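Local atomic coordinates of SusD superfamily protein (Bacteroides fragilis NCTC 9343, PDB entry 3NQP), a protein that probably binds sugars at the outer membrane, as a SusD-family protein that would help capture glycans for uptake. Residues A[201-215]-A[228-240]. Residues are numbered along the deposited sequence; the frame is centred on the assembly and turned at random.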
ATOM      1  N   ALA A 201     -16.227  -5.486   4.873  1.00 12.05           N
ATOM      2  CA  ALA A 201     -15.753  -4.191   4.403  1.00 12.07           C
ATOM      3  C   ALA A 201     -14.433  -4.287   3.627  1.00 12.62           C
ATOM      4  O   ALA A 201     -14.219  -3.607   2.660  1.00 14.21           O
ATOM      5  CB  ALA A 201     -15.605  -3.266   5.553  1.00 10.45           C
ATOM      6  N   ALA A 202     -13.525  -5.103   4.112  1.00 11.55           N
ATOM      7  CA  ALA A 202     -12.238  -5.259   3.491  1.00 10.54           C
ATOM      8  C   ALA A 202     -12.390  -5.854   2.100  1.00 10.69           C
ATOM      9  O   ALA A 202     -11.710  -5.400   1.142  1.00 10.93           O
ATOM     10  CB  ALA A 202     -11.315  -6.129   4.375  1.00  9.41           C
ATOM     11  N   THR A 203     -13.269  -6.857   1.975  1.00  9.55           N
ATOM     12  CA  THR A 203     -13.579  -7.417   0.667  1.00  9.27           C
ATOM     13  C   THR A 203     -14.182  -6.356  -0.265  1.00 11.42           C
ATOM     14  O   THR A 203     -13.842  -6.290  -1.476  1.00 11.15           O
ATOM     15  CB  THR A 203     -14.487  -8.643   0.744  1.00  9.76           C
ATOM     16  OG1 THR A 203     -13.739  -9.731   1.292  1.00 14.69           O
ATOM     17  CG2 THR A 203     -15.024  -9.056  -0.697  1.00  8.83           C
ATOM     18  N   GLU A 204     -15.060  -5.523   0.266  1.00 11.63           N
ATOM     19  CA  GLU A 204     -15.651  -4.448  -0.550  1.00 11.39           C
ATOM     20  C   GLU A 204     -14.573  -3.421  -1.003  1.00 10.33           C
ATOM     21  O   GLU A 204     -14.619  -2.951  -2.129  1.00 11.29           O
ATOM     22  CB  GLU A 204     -16.790  -3.752   0.177  1.00 12.57           C
ATOM     23  CG  GLU A 204     -18.014  -4.628   0.335  1.00 13.28           C
ATOM     24  CD  GLU A 204     -19.300  -3.867   0.293  1.00 14.85           C
ATOM     25  OE1 GLU A 204     -19.826  -3.705  -0.826  1.00 14.66           O
ATOM     26  OE2 GLU A 204     -19.749  -3.404   1.350  1.00 18.53           O
ATOM     27  N   CYS A 205     -13.623  -3.085  -0.121  1.00  9.71           N
ATOM     28  CA  CYS A 205     -12.501  -2.236  -0.494  1.00 11.40           C
ATOM     29  C   CYS A 205     -11.672  -2.851  -1.632  1.00 11.10           C
ATOM     30  O   CYS A 205     -11.361  -2.207  -2.623  1.00  8.74           O
ATOM     31  CB  CYS A 205     -11.560  -1.998   0.684  1.00 13.25           C
ATOM     32  SG  CYS A 205     -12.248  -0.807   1.874  1.00 11.38           S
ATOM     33  N   LEU A 206     -11.287  -4.093  -1.441  1.00 12.08           N
ATOM     34  CA  LEU A 206     -10.599  -4.844  -2.458  1.00 11.68           C
ATOM     35  C   LEU A 206     -11.398  -4.866  -3.747  1.00 10.85           C
ATOM     36  O   LEU A 206     -10.812  -4.730  -4.830  1.00 13.40           O
ATOM     37  CB  LEU A 206     -10.268  -6.266  -1.978  1.00 12.29           C
ATOM     38  CG  LEU A 206      -9.395  -7.130  -2.875  1.00 11.99           C
ATOM     39  CD1 LEU A 206      -8.103  -6.422  -3.285  1.00  7.37           C
ATOM     40  CD2 LEU A 206      -9.075  -8.433  -2.118  1.00 11.07           C
HETATM   41  N   MSE A 207     -12.712  -5.020  -3.686  1.00 13.09           N
HETATM   42  CA  MSE A 207     -13.484  -5.020  -4.944  1.00 10.57           C
HETATM   43  C   MSE A 207     -13.409  -3.650  -5.593  1.00 10.75           C
HETATM   44  O   MSE A 207     -13.288  -3.532  -6.796  1.00 11.26           O
HETATM   45  CB  MSE A 207     -14.949  -5.460  -4.765  1.00 11.63           C
HETATM   46  CG  MSE A 207     -15.103  -6.869  -4.289  1.00 14.58           C
HETATM   47 SE   MSE A 207     -16.936  -7.394  -4.050  0.75 10.86          SE
HETATM   48  CE  MSE A 207     -17.295  -7.703  -5.897  1.00 15.09           C
ATOM     49  N   GLY A 208     -13.455  -2.591  -4.780  1.00 12.27           N
ATOM     50  CA  GLY A 208     -13.280  -1.254  -5.308  1.00 10.68           C
ATOM     51  C   GLY A 208     -11.938  -1.101  -6.002  1.00 11.37           C
ATOM     52  O   GLY A 208     -11.858  -0.491  -7.064  1.00 12.32           O
ATOM     53  N   GLU A 209     -10.885  -1.662  -5.408  1.00 10.46           N
ATOM     54  CA  GLU A 209      -9.530  -1.523  -5.948  1.00 12.97           C
ATOM     55  C   GLU A 209      -9.380  -2.337  -7.242  1.00 12.62           C
ATOM     56  O   GLU A 209      -8.855  -1.843  -8.245  1.00 12.37           O
ATOM     57  CB  GLU A 209      -8.483  -1.971  -4.920  1.00 14.22           C
ATOM     58  CG  GLU A 209      -7.076  -1.461  -5.158  1.00 16.10           C
ATOM     59  CD  GLU A 209      -6.143  -1.886  -4.033  1.00 19.95           C
ATOM     60  OE1 GLU A 209      -6.400  -2.877  -3.329  1.00 12.68           O
ATOM     61  OE2 GLU A 209      -5.158  -1.210  -3.824  1.00 16.33           O
ATOM     62  N   VAL A 210      -9.871  -3.563  -7.212  1.00 12.00           N
ATOM     63  CA  VAL A 210      -9.773  -4.495  -8.348  1.00 11.23           C
ATOM     64  C   VAL A 210     -10.604  -4.008  -9.553  1.00 10.59           C
ATOM     65  O   VAL A 210     -10.070  -3.874 -10.654  1.00 11.73           O
ATOM     66  CB  VAL A 210     -10.214  -5.917  -7.948  1.00  9.65           C
ATOM     67  CG1 VAL A 210     -10.443  -6.789  -9.209  1.00  9.55           C
ATOM     68  CG2 VAL A 210      -9.181  -6.574  -6.980  1.00  9.62           C
ATOM     69  N   TYR A 211     -11.873  -3.669  -9.333  1.00 10.05           N
ATOM     70  CA  TYR A 211     -12.733  -3.194 -10.418  1.00 11.24           C
ATOM     71  C   TYR A 211     -12.339  -1.802 -10.989  1.00 11.86           C
ATOM     72  O   TYR A 211     -12.418  -1.573 -12.206  1.00  9.96           O
ATOM     73  CB  TYR A 211     -14.224  -3.279 -10.036  1.00  9.05           C
ATOM     74  CG  TYR A 211     -14.754  -4.699 -10.118  1.00  9.14           C
ATOM     75  CD1 TYR A 211     -14.578  -5.577  -9.048  1.00 13.73           C
ATOM     76  CD2 TYR A 211     -15.381  -5.153 -11.235  1.00 12.66           C
ATOM     77  CE1 TYR A 211     -15.024  -6.840  -9.090  1.00 13.17           C
ATOM     78  CE2 TYR A 211     -15.844  -6.471 -11.324  1.00 13.95           C
ATOM     79  CZ  TYR A 211     -15.658  -7.310 -10.249  1.00 17.39           C
ATOM     80  OH  TYR A 211     -16.086  -8.601 -10.295  1.00 16.67           O
ATOM     81  N   LEU A 212     -11.844  -0.887 -10.165  1.00 11.74           N
ATOM     82  CA  LEU A 212     -11.276   0.309 -10.732  1.00 10.11           C
ATOM     83  C   LEU A 212     -10.078   0.002 -11.630  1.00  9.94           C
ATOM     84  O   LEU A 212      -9.940   0.544 -12.724  1.00 10.12           O
ATOM     85  CB  LEU A 212     -10.789   1.299  -9.651  1.00 11.42           C
ATOM     86  CG  LEU A 212     -10.219   2.590 -10.240  1.00 13.40           C
ATOM     87  CD1 LEU A 212     -11.202   3.384 -11.157  1.00  8.27           C
ATOM     88  CD2 LEU A 212      -9.726   3.468  -9.042  1.00 10.71           C
ATOM     89  N   TRP A 213      -9.173  -0.814 -11.123  1.00 11.04           N
ATOM     90  CA  TRP A 213      -8.000  -1.226 -11.886  1.00 11.81           C
ATOM     91  C   TRP A 213      -8.412  -1.825 -13.240  1.00 11.21           C
ATOM     92  O   TRP A 213      -7.945  -1.356 -14.276  1.00 12.32           O
ATOM     93  CB  TRP A 213      -7.156  -2.216 -11.093  1.00 11.31           C
ATOM     94  CG  TRP A 213      -5.972  -2.665 -11.812  1.00 12.56           C
ATOM     95  CD1 TRP A 213      -5.951  -3.554 -12.894  1.00 10.90           C
ATOM     96  CD2 TRP A 213      -4.608  -2.245 -11.614  1.00 10.54           C
ATOM     97  NE1 TRP A 213      -4.655  -3.709 -13.334  1.00 14.09           N
ATOM     98  CE2 TRP A 213      -3.820  -2.923 -12.577  1.00  9.90           C
ATOM     99  CE3 TRP A 213      -3.966  -1.378 -10.702  1.00 14.68           C
ATOM    100  CZ2 TRP A 213      -2.437  -2.760 -12.654  1.00 10.26           C
ATOM    101  CZ3 TRP A 213      -2.593  -1.237 -10.785  1.00 10.00           C
ATOM    102  CH2 TRP A 213      -1.847  -1.930 -11.749  1.00 15.04           C
ATOM    103  N   THR A 214      -9.311  -2.805 -13.242  1.00 10.11           N
ATOM    104  CA  THR A 214      -9.665  -3.449 -14.524  1.00 12.44           C
ATOM    105  C   THR A 214     -10.470  -2.510 -15.425  1.00 12.09           C
ATOM    106  O   THR A 214     -10.471  -2.695 -16.643  1.00 13.81           O
ATOM    107  CB  THR A 214     -10.356  -4.814 -14.336  1.00 11.10           C
ATOM    108  OG1 THR A 214     -11.526  -4.648 -13.544  1.00 13.38           O
ATOM    109  CG2 THR A 214      -9.393  -5.795 -13.599  1.00 12.65           C
ATOM    110  N   SER A 215     -11.124  -1.498 -14.839  0.60 12.50           N
ATOM    111  CA  SER A 215     -11.774  -0.464 -15.635  0.60 12.22           C
ATOM    112  C   SER A 215     -10.792   0.305 -16.547  0.60 13.64           C
ATOM    113  O   SER A 215     -11.156   0.694 -17.657  0.60 13.65           O
ATOM    114  CB  SER A 215     -12.482   0.559 -14.744  0.60 13.50           C
ATOM    115  OG  SER A 215     -13.560  -0.001 -14.006  0.60 12.25           O
ATOM    116  N   ASP A 228     -16.811  -1.817 -15.524  1.00 12.81           N
ATOM    117  CA  ASP A 228     -16.424  -2.223 -14.188  1.00 13.65           C
ATOM    118  C   ASP A 228     -16.486  -1.042 -13.226  1.00 13.61           C
ATOM    119  O   ASP A 228     -16.497  -1.254 -12.003  1.00 13.46           O
ATOM    120  CB  ASP A 228     -15.016  -2.823 -14.186  1.00 14.31           C
ATOM    121  CG  ASP A 228     -14.970  -4.280 -14.721  1.00 10.74           C
ATOM    122  OD1 ASP A 228     -16.024  -4.941 -14.878  1.00 12.46           O
ATOM    123  OD2 ASP A 228     -13.835  -4.750 -15.009  1.00 12.84           O
ATOM    124  N   LEU A 229     -16.450   0.191 -13.746  1.00 12.40           N
ATOM    125  CA  LEU A 229     -16.489   1.397 -12.844  1.00 14.79           C
ATOM    126  C   LEU A 229     -17.683   1.407 -11.911  1.00 14.17           C
ATOM    127  O   LEU A 229     -17.561   1.757 -10.749  1.00 13.75           O
ATOM    128  CB  LEU A 229     -16.508   2.710 -13.636  1.00 15.94           C
ATOM    129  CG  LEU A 229     -15.218   3.144 -14.308  1.00 18.26           C
ATOM    130  CD1 LEU A 229     -15.571   4.257 -15.286  1.00 17.17           C
ATOM    131  CD2 LEU A 229     -14.132   3.583 -13.299  1.00 14.71           C
ATOM    132  N   THR A 230     -18.846   1.027 -12.437  0.50 16.15           N
ATOM    133  CA  THR A 230     -20.093   1.023 -11.652  0.50 15.94           C
ATOM    134  C   THR A 230     -20.015   0.062 -10.466  0.50 14.52           C
ATOM    135  O   THR A 230     -20.478   0.379  -9.373  0.50 14.52           O
ATOM    136  CB  THR A 230     -21.335   0.713 -12.534  0.50 16.94           C
ATOM    137  OG1 THR A 230     -21.126  -0.481 -13.299  0.50 18.41           O
ATOM    138  CG2 THR A 230     -21.613   1.860 -13.480  0.50 15.40           C
ATOM    139  N   ILE A 231     -19.408  -1.099 -10.682  1.00 12.29           N
ATOM    140  CA  ILE A 231     -19.236  -2.101  -9.637  1.00 13.47           C
ATOM    141  C   ILE A 231     -18.272  -1.583  -8.549  1.00 13.69           C
ATOM    142  O   ILE A 231     -18.540  -1.694  -7.360  1.00 11.90           O
ATOM    143  CB  ILE A 231     -18.709  -3.410 -10.223  1.00 13.75           C
ATOM    144  CG1 ILE A 231     -19.795  -4.021 -11.139  1.00 18.57           C
ATOM    145  CG2 ILE A 231     -18.264  -4.407  -9.102  1.00 10.73           C
ATOM    146  CD1 ILE A 231     -19.334  -5.204 -12.017  1.00 15.00           C
ATOM    147  N   ALA A 232     -17.156  -1.027  -8.967  1.00 13.83           N
ATOM    148  CA  ALA A 232     -16.194  -0.421  -8.010  1.00 13.57           C
ATOM    149  C   ALA A 232     -16.903   0.613  -7.171  1.00 11.37           C
ATOM    150  O   ALA A 232     -16.742   0.658  -5.943  1.00 12.67           O
ATOM    151  CB  ALA A 232     -14.988   0.181  -8.750  1.00 10.48           C
ATOM    152  N   LYS A 233     -17.695   1.446  -7.837  1.00  9.42           N
ATOM    153  CA  LYS A 233     -18.360   2.571  -7.196  1.00 11.64           C
ATOM    154  C   LYS A 233     -19.350   2.119  -6.156  1.00 12.55           C
ATOM    155  O   LYS A 233     -19.414   2.652  -5.068  1.00 12.34           O
ATOM    156  CB  LYS A 233     -19.077   3.420  -8.218  1.00 12.97           C
ATOM    157  CG  LYS A 233     -19.437   4.833  -7.664  1.00 13.18           C
ATOM    158  CD  LYS A 233     -20.173   5.668  -8.740  1.00 12.22           C
ATOM    159  CE  LYS A 233     -20.553   7.070  -8.244  1.00 20.11           C
ATOM    160  NZ  LYS A 233     -21.253   7.864  -9.353  1.00 14.53           N
ATOM    161  N   THR A 234     -20.142   1.111  -6.503  1.00 11.64           N
ATOM    162  CA  THR A 234     -21.120   0.605  -5.583  1.00 14.64           C
ATOM    163  C   THR A 234     -20.431   0.085  -4.320  1.00 11.94           C
ATOM    164  O   THR A 234     -20.914   0.290  -3.217  1.00 11.23           O
ATOM    165  CB  THR A 234     -21.972  -0.511  -6.284  1.00 15.49           C
ATOM    166  OG1 THR A 234     -22.749   0.119  -7.320  1.00 18.86           O
ATOM    167  CG2 THR A 234     -22.918  -1.234  -5.289  1.00 21.41           C
ATOM    168  N   HIS A 235     -19.328  -0.641  -4.468  1.00 12.37           N
ATOM    169  CA  HIS A 235     -18.693  -1.260  -3.312  1.00 10.86           C
ATOM    170  C   HIS A 235     -18.007  -0.211  -2.463  1.00 13.11           C
ATOM    171  O   HIS A 235     -18.088  -0.262  -1.231  1.00 11.05           O
ATOM    172  CB  HIS A 235     -17.776  -2.422  -3.748  1.00 14.97           C
ATOM    173  CG  HIS A 235     -18.555  -3.636  -4.161  1.00 13.10           C
ATOM    174  ND1 HIS A 235     -19.242  -4.401  -3.239  1.00 12.40           N
ATOM    175  CD2 HIS A 235     -18.867  -4.140  -5.384  1.00 16.97           C
ATOM    176  CE1 HIS A 235     -19.914  -5.355  -3.878  1.00 14.01           C
ATOM    177  NE2 HIS A 235     -19.706  -5.219  -5.180  1.00 12.13           N
ATOM    178  N   LEU A 236     -17.386   0.786  -3.093  1.00  9.46           N
ATOM    179  CA  LEU A 236     -16.728   1.831  -2.290  1.00 12.18           C
ATOM    180  C   LEU A 236     -17.752   2.688  -1.545  1.00 11.89           C
ATOM    181  O   LEU A 236     -17.509   3.094  -0.407  1.00 11.46           O
ATOM    182  CB  LEU A 236     -15.809   2.692  -3.177  1.00 10.46           C
ATOM    183  CG  LEU A 236     -14.617   1.892  -3.715  1.00 11.93           C
ATOM    184  CD1 LEU A 236     -14.106   2.491  -4.996  1.00  7.88           C
ATOM    185  CD2 LEU A 236     -13.484   1.756  -2.648  1.00 14.44           C
ATOM    186  N   GLU A 237     -18.889   2.988  -2.190  1.00 13.22           N
ATOM    187  CA  GLU A 237     -19.931   3.771  -1.518  1.00 13.20           C
ATOM    188  C   GLU A 237     -20.532   2.963  -0.397  1.00 12.92           C
ATOM    189  O   GLU A 237     -20.950   3.522   0.600  1.00 12.57           O
ATOM    190  CB  GLU A 237     -21.054   4.248  -2.488  1.00 14.06           C
ATOM    191  CG  GLU A 237     -20.509   5.310  -3.416  1.00 13.35           C
ATOM    192  CD  GLU A 237     -21.493   5.960  -4.326  1.00 19.52           C
ATOM    193  OE1 GLU A 237     -22.486   5.309  -4.689  1.00 15.98           O
ATOM    194  OE2 GLU A 237     -21.206   7.115  -4.711  1.00 19.14           O
ATOM    195  N   SER A 238     -20.592   1.657  -0.568  1.00 14.70           N
ATOM    196  CA  SER A 238     -21.073   0.779   0.525  1.00 15.15           C
ATOM    197  C   SER A 238     -20.165   0.882   1.748  1.00 15.35           C
ATOM    198  O   SER A 238     -20.642   0.967   2.910  1.00 15.75           O
ATOM    199  CB  SER A 238     -21.123  -0.681   0.055  1.00 11.60           C
ATOM    200  OG  SER A 238     -21.621  -1.538   1.078  1.00 14.18           O
ATOM    201  N   VAL A 239     -18.857   0.871   1.485  1.00 12.58           N
ATOM    202  CA  VAL A 239     -17.885   1.085   2.542  1.00 12.79           C
ATOM    203  C   VAL A 239     -18.124   2.409   3.246  1.00 12.44           C
ATOM    204  O   VAL A 239     -18.114   2.442   4.484  1.00 12.45           O
ATOM    205  CB  VAL A 239     -16.422   0.935   2.055  1.00 15.24           C
ATOM    206  CG1 VAL A 239     -15.432   1.307   3.195  1.00 11.66           C
ATOM    207  CG2 VAL A 239     -16.161  -0.518   1.521  1.00 10.92           C
ATOM    208  N   LEU A 240     -18.387   3.490   2.493  1.00 12.80           N
ATOM    209  CA  LEU A 240     -18.629   4.780   3.142  1.00 13.31           C
ATOM    210  C   LEU A 240     -19.901   4.768   3.972  1.00 14.21           C
ATOM    211  O   LEU A 240     -19.981   5.496   4.999  1.00  9.59           O
ATOM    212  CB  LEU A 240     -18.722   5.966   2.155  1.00 14.73           C
ATOM    213  CG  LEU A 240     -17.487   6.401   1.377  1.00 19.86           C
ATOM    214  CD1 LEU A 240     -17.823   7.697   0.617  1.00 15.09           C
ATOM    215  CD2 LEU A 240     -16.258   6.559   2.323  1.00 11.76           C
TER
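An antiparallel helical hairpin joins 201-215 to 228-240; the axes of the two segments approach to 7.8 Å, with their N-to-C directions 160° apart. Gly-208 meets Ala-232 where the backbones come closest, CA to CA 4.1 Å: with no side chain between the helices there, Ala-232 CB rests on the facing backbone, 3.6 Å from Gly-208 O, and Leu-236 CG packs on Gly-208 CA. Toward the N-terminal part of 201-215, the carboxylate of Glu-204 takes two donors from the facing helix. His-235 ND1 gives a 2.6 Å bond to the anti lone pair of Glu-204 OE1, the ring standing nearly perpendicular to the carboxylate, and Ser-238 OG donates to the syn lone pair of OE2, which is also hydrogen-bonded to the hydroxyl of Tyr-243. Met-207, a selenomethionine bent at chi3 (79°), lays its SE over one face of the imidazole in a Met-aromatic contact, 3.7 Å from the centroid of the His-235 ring. Antiparallel helix pairs like this one are consistent with the TPR-like helical architecture of the SusD family, and here helix 163-181 packs against the first of the two. Toward the C-terminal part of 201-215, Ile-231 CG2 sits over the Tyr-211 ring in a CH-pi contact, 3.6 Å from its centroid. Asp-228 accepts from Thr-214 OG1 at OD2 (2.7 Å), 34° out of the carboxylate plane, and the same oxygen forms a salt bridge with Lys-171, which also makes a cation-pi contact with Tyr-211. Leu-212 CD1 touches Leu-229 CD2 at 3.6 Å.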